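Local coordinates for protein laccase (Botrytis aclada, PDB 3SQR) that probably oxidises phenolic substrates with molecular oxygen as a copper-dependent laccase, contributing to lignin degradation and to detoxification of lignin-derived products, at residues I123-G127 against I465-G469; D137-T143 against G520-L524. The contacts are given in a common frame with arbitrary orientation. Numbering follows the deposited sequence.

Contact 1 (I123-G127 against I465-G469); sequences IHWHG and IHLHG. With CU (copper (II) ion), chain E; CU (copper (II) ion), chain F.
His126 lays its imidazole face to face on that of His466 (centroids 3.8 Å apart, planes at 13°). Beside it, His124 forms an offset stack with His468 (centroids 4.0 Å, planes 30°) and meets His466 rim to rim (5.3 Å, 51°). Both segments leave an extended β-strand and bend at a glycine of positive phi, Gly127 and Gly469; the backbones come nearest at Gly127 and His468, CA to CA 6.4 Å. His124, His126 and His466 are t at chi1, His468 m. Water 1 bridges the segments, accepting weakly from Gly127 N (2.8 Å) and hydrogen-bonded to His466 NE2 (2.8 Å). His126 ND1 binds a copper at 2.0 Å with His168 and His527; His468 NE2 binds a second at 2.0 Å with His170, His525 and water 2, consistent with the type 3 pair. His126 NE2 is hydrogen-bonded to Asp500, His124 ND1 and His468 ND1 to Asp137. By similarity, His124 and His466 would bind type 2 copper, not modelled between them. These are two of the four His-X-His motifs of the multicopper oxidase trinuclear cluster, from the first and third cupredoxin domains.

Contact 2 (D137-T143 against G520-L524); sequences DGVPGVT and GSWLL
This is a buried interdomain contact, with no direct hydrogen bond between the two segments, in which the loop following strand 123-125 packs against strand 520-526 of the C-terminal domain. Within the loop, Val139 to Val142 form a type II β-turn with Pro140 and Gly141 at its corners; Gly141, at phi 87°, takes the position that calls for glycine. Val139 O accepts from Val142 N (3.0 Å) and Thr143 N (2.8 Å), while Val139 N donates to Thr143 OG1 (3.0 Å), so the turn is closed from within. The backbones approach most closely at Val142 and Ser521, whose CA atoms are 6.6 Å apart.

Val139 and Val142, both t at chi1, point toward the strand and meet Leu523 (chi1 t, chi2 p): Val139 CG1 lies 3.8 Å from Leu523 CD2, and Val142 CG2 lies 4.3 Å from Leu523 CD1. Val142 CG1 also sits 3.2 Å from Ser521 O, and Thr143 CG2 3.7 Å from the same oxygen. In multicopper oxidases the first and third cupredoxin domains face each other across the trinuclear copper centre, and this packing belongs to that interface.

Water 3 joins the two sides: it donates to Asp137 OD2 (2.8 Å) and Ser521 O (2.9 Å) and accepts from Leu523 N (3.1 Å). Asp137 OD2, also hydrogen-bonded to His468 ND1, lies 3.9 Å from Trp522 CZ3, near the plane of the indole. Trp522 starts away from the loop at CB, but its m rotamer swings the ring edge back, while NE1 donates to Asn518 O.

How the contacts relate
Both contacts are wholly buried and join the same two domains; their centres are 9 Å apart, and strands 463-467 and 520-526 are neighbours in one sheet. They illustrate how a metal centre at a domain interface is built in layers. Contact 1, nearer the middle of the chain, consists of stacked imidazoles and copper ligands, whereas contact 2, farther out, relies on aliphatic packing; a water bridges the segments in both. Asp137 ties the layers together: its O atom lies 2.7 Å from His124 ND1 and its OD2 atom 2.8 Å from His468 ND1, both probable hydrogen bonds, consistent with a role in setting the orientation of the two rings. Val139 CG2 packs 3.3 Å from His468 CE1.

Contact 1 (I123-G127 against I465-G469)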
loop_
_atom_site.group_PDB
_atom_site.type_symbol
_atom_site.label_atom_id
_atom_site.label_comp_id
_atom_site.label_asym_id
_atom_site.label_seq_id
_atom_site.Cartn_x
_atom_site.Cartn_y
_atom_site.Cartn_z
ATOM N N ILE A 123 9.229 -3.384 -8.839
ATOM C CA ILE A 123 9.054 -2.670 -7.573
ATOM C C ILE A 123 8.218 -1.459 -7.795
ATOM O O ILE A 123 8.563 -0.607 -8.623
ATOM C CB ILE A 123 10.386 -2.242 -6.982
ATOM C CG1 ILE A 123 11.349 -3.403 -6.933
ATOM C CG2 ILE A 123 10.192 -1.591 -5.530
ATOM C CD1 ILE A 123 10.897 -4.690 -6.309
ATOM N N HIS A 124 7.136 -1.378 -7.015
ATOM C CA HIS A 124 6.194 -0.294 -7.027
ATOM C C HIS A 124 6.412 0.627 -5.783
ATOM O O HIS A 124 6.705 0.208 -4.705
ATOM C CB HIS A 124 4.768 -0.827 -7.055
ATOM C CG HIS A 124 3.727 0.216 -6.831
ATOM N ND1 HIS A 124 3.505 1.240 -7.731
ATOM C CD2 HIS A 124 2.791 0.352 -5.858
ATOM C CE1 HIS A 124 2.543 2.025 -7.259
ATOM N NE2 HIS A 124 2.074 1.493 -6.141
ATOM N N TRP A 125 6.237 1.898 -6.038
ATOM C CA TRP A 125 6.465 2.978 -5.044
ATOM C C TRP A 125 5.056 3.431 -4.711
ATOM O O TRP A 125 4.399 4.130 -5.496
ATOM C CB TRP A 125 7.379 4.054 -5.670
ATOM C CG TRP A 125 8.446 3.407 -6.498
ATOM C CD1 TRP A 125 8.398 3.142 -7.864
ATOM C CD2 TRP A 125 9.656 2.829 -6.031
ATOM N NE1 TRP A 125 9.500 2.444 -8.220
ATOM C CE2 TRP A 125 10.259 2.191 -7.119
ATOM C CE3 TRP A 125 10.247 2.692 -4.751
ATOM C CZ2 TRP A 125 11.400 1.468 -7.001
ATOM C CZ3 TRP A 125 11.400 1.957 -4.625
ATOM C CH2 TRP A 125 11.996 1.359 -5.755
ATOM N N HIS A 126 4.545 2.925 -3.577
ATOM C CA HIS A 126 3.133 2.985 -3.333
ATOM C C HIS A 126 2.638 4.414 -3.187
ATOM O O HIS A 126 3.055 5.172 -2.347
ATOM C CB HIS A 126 2.707 2.042 -2.197
ATOM C CG HIS A 126 1.246 2.015 -2.017
ATOM N ND1 HIS A 126 0.510 0.872 -2.104
ATOM C CD2 HIS A 126 0.383 3.003 -1.684
ATOM C CE1 HIS A 126 -0.753 1.152 -1.864
ATOM N NE2 HIS A 126 -0.867 2.450 -1.647
ATOM N N GLY A 127 1.613 4.727 -3.967
ATOM C CA GLY A 127 0.949 5.996 -3.903
ATOM C C GLY A 127 1.714 7.111 -4.595
ATOM O O GLY A 127 1.242 8.246 -4.622
ATOM N N ILE A 465 -9.009 -0.925 -1.994
ATOM C CA ILE A 465 -8.803 -0.725 -3.436
ATOM C C ILE A 465 -7.741 0.359 -3.559
ATOM O O ILE A 465 -7.866 1.454 -2.959
ATOM C CB ILE A 465 -10.108 -0.203 -4.098
ATOM C CG1 ILE A 465 -11.214 -1.244 -3.924
ATOM C CG2 ILE A 465 -9.849 0.198 -5.569
ATOM C CD1 ILE A 465 -10.899 -2.578 -4.587
ATOM N N HIS A 466 -6.699 0.035 -4.311
ATOM C CA HIS A 466 -5.589 0.923 -4.551
ATOM C C HIS A 466 -5.637 1.358 -6.011
ATOM O O HIS A 466 -5.735 0.506 -6.909
ATOM C CB HIS A 466 -4.288 0.158 -4.317
ATOM C CG HIS A 466 -3.069 0.945 -4.684
ATOM N ND1 HIS A 466 -1.907 0.367 -5.173
ATOM C CD2 HIS A 466 -2.813 2.257 -4.537
ATOM C CE1 HIS A 466 -1.033 1.326 -5.396
ATOM N NE2 HIS A 466 -1.560 2.475 -5.012
ATOM N N LEU A 467 -5.540 2.659 -6.232
ATOM C CA LEU A 467 -5.416 3.233 -7.575
ATOM C C LEU A 467 -4.010 3.768 -7.777
ATOM O O LEU A 467 -3.532 4.532 -6.992
ATOM C CB LEU A 467 -6.378 4.421 -7.738
ATOM C CG LEU A 467 -6.256 5.214 -9.077
ATOM C CD1 LEU A 467 -6.498 4.353 -10.294
ATOM C CD2 LEU A 467 -7.266 6.368 -9.165
ATOM N N HIS A 468 -3.353 3.387 -8.869
ATOM C CA HIS A 468 -2.033 3.865 -9.198
ATOM C C HIS A 468 -2.144 5.210 -9.957
ATOM O O HIS A 468 -3.165 5.495 -10.599
ATOM C CB HIS A 468 -1.340 2.812 -10.080
ATOM C CG HIS A 468 -0.919 1.597 -9.359
ATOM N ND1 HIS A 468 0.379 1.125 -9.404
ATOM C CD2 HIS A 468 -1.600 0.743 -8.569
ATOM C CE1 HIS A 468 0.472 0.061 -8.631
ATOM N NE2 HIS A 468 -0.711 -0.203 -8.138
ATOM N N GLY A 469 -1.086 5.953 -9.947
ATOM C CA GLY A 469 -0.964 7.223 -10.723
ATOM C C GLY A 469 -1.805 8.406 -10.293
ATOM O O GLY A 469 -1.707 9.477 -10.851
HETATM CU CU CU E . -0.930 -1.665 -6.794
HETATM CU CU CU F . 0.850 -1.009 -2.607
HETATM O O HOH W 1 0.142 4.342 -6.329
HETATM O O HOH W 2 0.024 -1.892 -4.950
#

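Contact 2 (D137-T143 against G520-L524)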
loop_
_atom_site.group_PDB
_atom_site.type_symbol
_atom_site.label_atom_id
_atom_site.label_comp_id
_atom_site.label_asym_id
_atom_site.label_seq_id
_atom_site.Cartn_x
_atom_site.Cartn_y
_atom_site.Cartn_z
ATOM N N ASP A 137 6.534 3.063 -12.502
ATOM C CA ASP A 137 5.520 2.695 -11.530
ATOM C C ASP A 137 5.671 1.298 -10.930
ATOM O O ASP A 137 5.159 1.002 -9.846
ATOM C CB ASP A 137 4.132 2.897 -12.115
ATOM C CG ASP A 137 3.046 2.856 -11.105
ATOM O OD1 ASP A 137 3.199 3.524 -10.021
ATOM O OD2 ASP A 137 2.014 2.218 -11.368
ATOM N N GLY A 138 6.365 0.428 -11.648
ATOM C CA GLY A 138 6.725 -0.897 -11.158
ATOM C C GLY A 138 5.644 -1.932 -11.161
ATOM O O GLY A 138 5.753 -2.907 -10.444
ATOM N N VAL A 139 4.676 -1.857 -12.110
ATOM C CA VAL A 139 3.658 -2.855 -12.187
ATOM C C VAL A 139 4.036 -3.774 -13.355
ATOM O O VAL A 139 3.901 -3.315 -14.477
ATOM C CB VAL A 139 2.300 -2.331 -12.456
ATOM C CG1 VAL A 139 1.249 -3.427 -12.484
ATOM C CG2 VAL A 139 1.930 -1.281 -11.269
ATOM N N PRO A 140 4.387 -4.997 -13.060
ATOM C CA PRO A 140 4.772 -5.901 -14.153
ATOM C C PRO A 140 3.542 -6.266 -14.940
ATOM O O PRO A 140 2.478 -6.533 -14.355
ATOM C CB PRO A 140 5.370 -7.094 -13.405
ATOM C CG PRO A 140 4.636 -7.142 -12.120
ATOM C CD PRO A 140 4.259 -5.722 -11.789
ATOM N N GLY A 141 3.672 -6.293 -16.274
ATOM C CA GLY A 141 2.499 -6.478 -17.081
ATOM C C GLY A 141 1.742 -5.232 -17.424
ATOM O O GLY A 141 0.836 -5.252 -18.272
ATOM N N VAL A 142 1.989 -4.136 -16.694
ATOM C CA VAL A 142 1.350 -2.870 -17.026
ATOM C C VAL A 142 2.369 -1.808 -17.417
ATOM O O VAL A 142 2.297 -1.221 -18.520
ATOM C CB VAL A 142 0.483 -2.362 -15.860
ATOM C CG1 VAL A 142 -0.063 -0.912 -16.189
ATOM C CG2 VAL A 142 -0.625 -3.398 -15.436
ATOM N N THR A 143 3.337 -1.499 -16.527
ATOM C CA THR A 143 4.311 -0.407 -16.798
ATOM C C THR A 143 5.715 -0.874 -17.135
ATOM O O THR A 143 6.599 -0.089 -17.496
ATOM C CB THR A 143 4.378 0.570 -15.621
ATOM O OG1 THR A 143 4.882 -0.122 -14.502
ATOM C CG2 THR A 143 3.006 1.142 -15.304
ATOM N N GLY A 520 -1.128 7.655 -18.897
ATOM C CA GLY A 520 -0.455 6.404 -18.539
ATOM C C GLY A 520 -1.417 5.240 -18.434
ATOM O O GLY A 520 -2.572 5.293 -18.819
ATOM N N SER A 521 -0.890 4.166 -17.915
ATOM C CA SER A 521 -1.634 2.973 -17.744
ATOM C C SER A 521 -1.568 2.664 -16.273
ATOM O O SER A 521 -0.518 2.245 -15.777
ATOM C CB SER A 521 -0.998 1.879 -18.550
ATOM O OG SER A 521 0.378 1.778 -18.253
ATOM N N TRP A 522 -2.707 2.832 -15.630
ATOM C CA TRP A 522 -2.801 2.831 -14.174
ATOM C C TRP A 522 -3.622 1.680 -13.627
ATOM O O TRP A 522 -4.812 1.593 -13.852
ATOM C CB TRP A 522 -3.356 4.174 -13.728
ATOM C CG TRP A 522 -2.566 5.284 -14.260
ATOM C CD1 TRP A 522 -2.992 6.301 -15.081
ATOM C CD2 TRP A 522 -1.189 5.524 -14.045
ATOM N NE1 TRP A 522 -2.005 7.117 -15.376
ATOM C CE2 TRP A 522 -0.871 6.721 -14.744
ATOM C CE3 TRP A 522 -0.209 4.930 -13.265
ATOM C CZ2 TRP A 522 0.374 7.290 -14.712
ATOM C CZ3 TRP A 522 1.066 5.503 -13.244
ATOM C CH2 TRP A 522 1.349 6.666 -13.989
ATOM N N LEU A 523 -2.965 0.827 -12.904
ATOM C CA LEU A 523 -3.593 -0.320 -12.286
ATOM C C LEU A 523 -4.523 0.120 -11.137
ATOM O O LEU A 523 -4.218 1.072 -10.402
ATOM C CB LEU A 523 -2.538 -1.273 -11.754
ATOM C CG LEU A 523 -3.048 -2.617 -11.215
ATOM C CD1 LEU A 523 -3.646 -3.452 -12.412
ATOM C CD2 LEU A 523 -1.950 -3.374 -10.523
ATOM N N LEU A 524 -5.666 -0.536 -11.010
ATOM C CA LEU A 524 -6.504 -0.371 -9.838
ATOM C C LEU A 524 -6.843 -1.792 -9.396
ATOM O O LEU A 524 -7.182 -2.625 -10.205
ATOM C CB LEU A 524 -7.785 0.388 -10.164
ATOM C CG LEU A 524 -8.813 0.408 -9.016
ATOM C CD1 LEU A 524 -9.548 1.744 -8.994
ATOM C CD2 LEU A 524 -9.763 -0.819 -9.131
HETATM O O HOH W 3 0.055 1.233 -13.078
#